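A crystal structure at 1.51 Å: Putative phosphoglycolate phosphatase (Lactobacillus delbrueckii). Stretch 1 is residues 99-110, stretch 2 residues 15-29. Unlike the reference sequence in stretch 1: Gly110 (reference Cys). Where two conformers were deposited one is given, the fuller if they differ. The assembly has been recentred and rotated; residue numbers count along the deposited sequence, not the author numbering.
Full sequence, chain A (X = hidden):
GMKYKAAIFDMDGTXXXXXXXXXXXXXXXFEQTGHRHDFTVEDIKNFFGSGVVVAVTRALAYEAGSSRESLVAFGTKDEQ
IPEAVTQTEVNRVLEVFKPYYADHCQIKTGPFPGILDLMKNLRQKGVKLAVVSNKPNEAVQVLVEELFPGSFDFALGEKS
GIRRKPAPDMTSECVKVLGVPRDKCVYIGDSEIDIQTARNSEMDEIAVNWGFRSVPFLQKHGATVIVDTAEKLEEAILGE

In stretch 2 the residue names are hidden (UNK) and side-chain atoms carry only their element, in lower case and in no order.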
# COMPACT_ATOMS: atom_id res chain seq x y z
N PRO A 99 -13.31 3.23 -10.94
CA PRO A 99 -13.43 4.59 -11.47
C PRO A 99 -13.89 5.62 -10.44
O PRO A 99 -13.38 6.77 -10.41
CB PRO A 99 -14.48 4.46 -12.57
CG PRO A 99 -15.19 3.19 -12.28
CD PRO A 99 -14.26 2.29 -11.56
N TYR A 100 -14.77 5.19 -9.53
CA TYR A 100 -15.21 6.13 -8.50
C TYR A 100 -14.05 6.59 -7.64
O TYR A 100 -13.82 7.78 -7.43
CB TYR A 100 -16.30 5.54 -7.64
CG TYR A 100 -16.85 6.57 -6.69
CD1 TYR A 100 -17.90 7.39 -7.09
CD2 TYR A 100 -16.29 6.75 -5.40
CE1 TYR A 100 -18.42 8.36 -6.20
CE2 TYR A 100 -16.79 7.69 -4.53
CZ TYR A 100 -17.85 8.50 -4.93
OH TYR A 100 -18.35 9.45 -4.04
N TYR A 101 -13.29 5.61 -7.14
CA TYR A 101 -12.11 5.92 -6.34
C TYR A 101 -11.10 6.82 -7.10
O TYR A 101 -10.63 7.84 -6.55
CB TYR A 101 -11.46 4.64 -5.82
CG TYR A 101 -10.24 5.01 -5.01
CD1 TYR A 101 -10.35 5.68 -3.81
CD2 TYR A 101 -8.99 4.68 -5.44
CE1 TYR A 101 -9.24 6.02 -3.07
CE2 TYR A 101 -7.88 5.02 -4.72
CZ TYR A 101 -7.99 5.70 -3.53
OH TYR A 101 -6.86 6.06 -2.83
N ALA A 102 -10.75 6.44 -8.33
CA ALA A 102 -9.88 7.25 -9.15
C ALA A 102 -10.31 8.73 -9.23
O ALA A 102 -9.47 9.64 -9.19
CB ALA A 102 -9.76 6.64 -10.60
N ASP A 103 -11.61 8.97 -9.35
CA ASP A 103 -12.15 10.33 -9.43
C ASP A 103 -12.38 11.00 -8.07
O ASP A 103 -12.75 12.18 -8.01
CB ASP A 103 -13.50 10.29 -10.16
CG ASP A 103 -13.37 9.84 -11.61
OD1 ASP A 103 -12.26 10.00 -12.19
OD2 ASP A 103 -14.36 9.31 -12.16
N HIS A 104 -12.21 10.24 -6.99
CA HIS A 104 -12.44 10.77 -5.65
C HIS A 104 -11.31 10.44 -4.68
O HIS A 104 -11.56 10.19 -3.50
CB HIS A 104 -13.77 10.24 -5.11
CG HIS A 104 -14.95 10.66 -5.92
ND1 HIS A 104 -15.37 10.01 -7.08
CD2 HIS A 104 -15.85 11.65 -5.70
CE1 HIS A 104 -16.46 10.60 -7.53
NE2 HIS A 104 -16.75 11.61 -6.74
N CYS A 105 -10.09 10.30 -5.17
CA CYS A 105 -9.01 9.84 -4.31
C CYS A 105 -8.25 11.01 -3.66
O CYS A 105 -7.25 10.77 -2.98
CB CYS A 105 -8.02 8.94 -5.08
SG CYS A 105 -7.25 9.73 -6.47
N GLN A 106 -8.71 12.26 -3.82
CA GLN A 106 -7.98 13.41 -3.29
C GLN A 106 -8.90 14.39 -2.59
O GLN A 106 -8.81 15.59 -2.77
CB GLN A 106 -7.19 14.07 -4.41
CG GLN A 106 -5.96 14.77 -3.93
CD GLN A 106 -5.43 15.74 -4.98
OE1 GLN A 106 -5.46 15.44 -6.19
NE2 GLN A 106 -4.98 16.91 -4.54
N ILE A 107 -9.81 13.88 -1.79
CA ILE A 107 -10.77 14.71 -1.06
C ILE A 107 -10.20 14.85 0.37
O ILE A 107 -9.71 15.93 0.73
CB ILE A 107 -12.20 14.10 -1.09
CG1 ILE A 107 -12.72 13.93 -2.53
CG2 ILE A 107 -13.22 14.93 -0.25
CD1 ILE A 107 -14.05 13.24 -2.62
N LYS A 108 -10.21 13.79 1.16
CA LYS A 108 -9.58 13.80 2.48
C LYS A 108 -8.07 13.40 2.44
O LYS A 108 -7.34 13.57 3.43
CB LYS A 108 -10.32 12.82 3.40
CG LYS A 108 -11.79 13.13 3.61
CD LYS A 108 -12.01 14.55 4.07
CE LYS A 108 -13.41 14.73 4.68
NZ LYS A 108 -13.41 14.42 6.15
N THR A 109 -7.61 12.89 1.30
CA THR A 109 -6.26 12.33 1.22
C THR A 109 -5.19 13.41 1.14
O THR A 109 -5.25 14.28 0.30
CB THR A 109 -6.11 11.30 0.07
OG1 THR A 109 -7.04 10.23 0.24
CG2 THR A 109 -4.68 10.76 0.04
N GLY A 110 -4.19 13.29 2.01
CA GLY A 110 -2.97 14.10 1.97
C GLY A 110 -1.79 13.32 2.51
O GLY A 110 -1.93 12.20 2.99
N UNK A 15 3.05 6.85 2.88
CA UNK A 15 3.29 8.25 2.55
C UNK A 15 2.02 9.11 2.45
O UNK A 15 2.06 10.29 2.68
c UNK A 15 3.48 7.89 0.03
c UNK A 15 4.17 8.42 1.31
c UNK A 15 5.57 7.78 1.57
c UNK A 15 4.31 8.15 -1.29
N UNK A 16 0.89 8.46 2.16
CA UNK A 16 -0.42 9.11 1.99
C UNK A 16 -1.45 8.52 2.95
O UNK A 16 -1.58 7.29 3.08
c UNK A 16 -0.94 8.99 0.56
c UNK A 16 -0.28 11.38 -0.06
c UNK A 16 -0.22 9.90 -0.45
c UNK A 16 -0.87 9.74 -1.81
N UNK A 17 -2.20 9.42 3.58
CA UNK A 17 -3.27 9.12 4.53
C UNK A 17 -4.55 8.94 3.67
O UNK A 17 -5.27 9.90 3.38
c UNK A 17 -4.30 10.07 6.62
c UNK A 17 -3.37 10.30 5.49
o UNK A 17 -5.10 9.10 6.60
o UNK A 17 -4.21 10.93 7.52
N UNK A 18 -4.80 7.68 3.26
CA UNK A 18 -5.84 7.36 2.25
C UNK A 18 -7.10 6.69 2.78
O UNK A 18 -8.04 6.46 2.01
c UNK A 18 -4.12 7.05 0.33
c UNK A 18 -5.22 6.39 1.19
o UNK A 18 -4.66 5.29 1.85
N UNK A 19 -7.09 6.29 4.07
CA UNK A 19 -8.17 5.40 4.53
C UNK A 19 -9.55 6.03 4.47
O UNK A 19 -10.50 5.36 4.15
c UNK A 19 -7.87 4.92 5.94
o UNK A 19 -7.58 5.98 6.83
N UNK A 20 -9.65 7.33 4.71
CA UNK A 20 -10.98 7.96 4.62
C UNK A 20 -11.57 7.90 3.22
O UNK A 20 -12.74 7.53 3.06
c UNK A 20 -10.96 9.42 5.10
N UNK A 21 -10.79 8.26 2.20
CA UNK A 21 -11.28 8.29 0.81
C UNK A 21 -11.54 6.87 0.34
O UNK A 21 -12.50 6.60 -0.41
o UNK A 21 -9.37 11.21 -0.47
c UNK A 21 -10.31 10.54 0.01
c UNK A 21 -10.29 9.01 -0.12
o UNK A 21 -11.27 11.13 0.58
N UNK A 22 -10.71 5.92 0.79
CA UNK A 22 -10.97 4.51 0.43
C UNK A 22 -12.33 4.00 0.99
O UNK A 22 -13.08 3.27 0.33
c UNK A 22 -8.57 3.06 -1.25
c UNK A 22 -9.82 3.59 0.93
c UNK A 22 -7.45 2.91 0.98
c UNK A 22 -8.52 3.64 0.15
N UNK A 23 -12.60 4.42 2.23
CA UNK A 23 -13.81 4.05 2.96
C UNK A 23 -15.03 4.61 2.24
O UNK A 23 -15.97 3.91 1.98
c UNK A 23 -13.70 4.55 4.43
c UNK A 23 -14.96 4.25 5.22
o UNK A 23 -12.61 3.87 5.07
N UNK A 24 -14.99 5.90 1.93
CA UNK A 24 -16.08 6.55 1.22
C UNK A 24 -16.35 5.87 -0.13
O UNK A 24 -17.51 5.62 -0.50
o UNK A 24 -16.83 8.68 0.41
c UNK A 24 -15.75 8.03 1.02
N UNK A 25 -15.29 5.58 -0.89
CA UNK A 25 -15.43 4.98 -2.21
C UNK A 25 -15.94 3.54 -2.10
O UNK A 25 -16.77 3.10 -2.90
c UNK A 25 -14.11 5.05 -2.97
N UNK A 26 -15.44 2.77 -1.13
CA UNK A 26 -15.90 1.39 -0.93
C UNK A 26 -17.39 1.38 -0.57
O UNK A 26 -18.16 0.59 -1.10
c UNK A 26 -15.24 -0.99 0.09
c UNK A 26 -14.76 -1.54 -1.24
c UNK A 26 -15.10 0.56 0.13
c UNK A 26 -14.43 -1.56 1.27
N UNK A 27 -17.79 2.22 0.37
CA UNK A 27 -19.17 2.29 0.76
C UNK A 27 -20.09 2.73 -0.39
O UNK A 27 -21.16 2.15 -0.58
n UNK A 27 -18.47 3.37 4.22
c UNK A 27 -19.38 3.20 1.97
o UNK A 27 -19.05 1.33 3.45
c UNK A 27 -18.96 2.55 3.28
N UNK A 28 -19.62 3.70 -1.19
CA UNK A 28 -20.34 4.09 -2.41
C UNK A 28 -20.60 2.91 -3.36
O UNK A 28 -21.72 2.69 -3.81
c UNK A 28 -21.93 7.03 -5.56
c UNK A 28 -19.97 5.12 -5.63
c UNK A 28 -21.59 6.46 -6.75
c UNK A 28 -19.60 5.21 -3.15
c UNK A 28 -21.30 6.65 -4.41
c UNK A 28 -20.31 5.66 -4.44
o UNK A 28 -22.21 6.87 -7.90
c UNK A 28 -20.60 5.48 -6.80
N UNK A 29 -19.53 2.17 -3.67
CA UNK A 29 -19.55 1.03 -4.60
C UNK A 29 -20.49 -0.07 -4.09
O UNK A 29 -21.27 -0.69 -4.84
c UNK A 29 -18.12 0.47 -4.76
O HOH W 1 -8.34 9.81 2.76
O HOH W 2 -13.59 8.49 -2.21

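Position 15 has four side-chain carbons, forked at the first, with one arm two carbons long. They stay clear of stretch 1. That is Ile15.

Position 16 also has four carbons, but the fork is at the second. One of its end carbons lies against the backbone of Gly110, a residue that is Cys in the reference sequence. This is Leu16. Its CD2 lies 3.6 Å from the C of Gly110.

Position 17 has two carbons, the second carrying two oxygens. The first carbon comes near the O of Gly110. A carboxylate on so short a stem is Asp17. Its backbone bonds to stretch 1: Asp17 N donates to Gly110 O at 2.9 Å, nearly straight, and Asp17 O lies 3.4 Å from Thr109 CA in a CA-H...O contact.

Position 18 has one carbon bearing an oxygen and a carbon. The end carbon packs on the methyl of Thr109. It is Thr18. Its CG2 is 3.8 Å from CG2 of Thr109, while its hydroxyl is bonded elsewhere in the structure.

Position 19 has one carbon and one oxygen. It points away from stretch 1. Ser19 begins the helix.

Position 20 has a lone carbon, which meets the side chain of Lys108. So it is Ala20. Its CB is 3.9 Å from CB of Lys108.

Position 21 again has two carbons, the second with two oxygens. Both oxygens accept from stretch 1, as a carboxylate can: this is Asp21. OD1 takes the N of Lys108 at 2.9 Å. OD2 takes the N of Ile107 at 3.0 Å and OG1 of Thr109 at 2.6 Å. The N of Thr109 adds a weak bond to OD2 at 3.0 Å.

Position 22 has four carbons forked at the second. One of its end carbons lies over a face of the Tyr101 ring. This is Leu22. Its CD2 is 3.5 Å from CZ of Tyr101.

Position 23 has one carbon carrying an oxygen and a carbon. It is out of reach of stretch 1. Thr23 OG1 donates to Ser19 O at 2.7 Å.

Position 24 has one carbon and one oxygen, and makes no contact here. Ser24 has two deposited conformers, one of them given.

Position 25 has a single carbon, at the edge of the Tyr100 and Tyr101 rings. Ala25 places CB 3.7 Å from CD2 of Tyr100 and 3.9 Å from CD1 of Tyr101.

Position 26 has four carbons forked at the second. They point away. This is Leu26.

Position 27 has two carbons, the second with one oxygen and one nitrogen. They are out of reach of stretch 1. Asn27 bonds elsewhere in the structure.

Position 28 has a carbon, then a six-carbon ring bearing an oxygen. The ring stacks, offset, on Tyr100. Tyr28 has CE2 3.3 Å from CD1 of Tyr100.

Position 29 has one carbon. It does not touch stretch 1. This is Ala29.

The contact combines aromatic and apolar packing with a carboxylate that accepts hydrogen bonds from the loop. Asp21 gathers the loop at 107-109. Leu22, next to Asp21, covers a face of Tyr101. Further along the helix, Ala25 and Tyr28 meet Tyr100. Water 1 joins Asp21 N to Thr109 OG1, and water 2 links Asp21 O with His104 O.

Stretch 2, residues 15-29: ILDTSADLTSALNYA
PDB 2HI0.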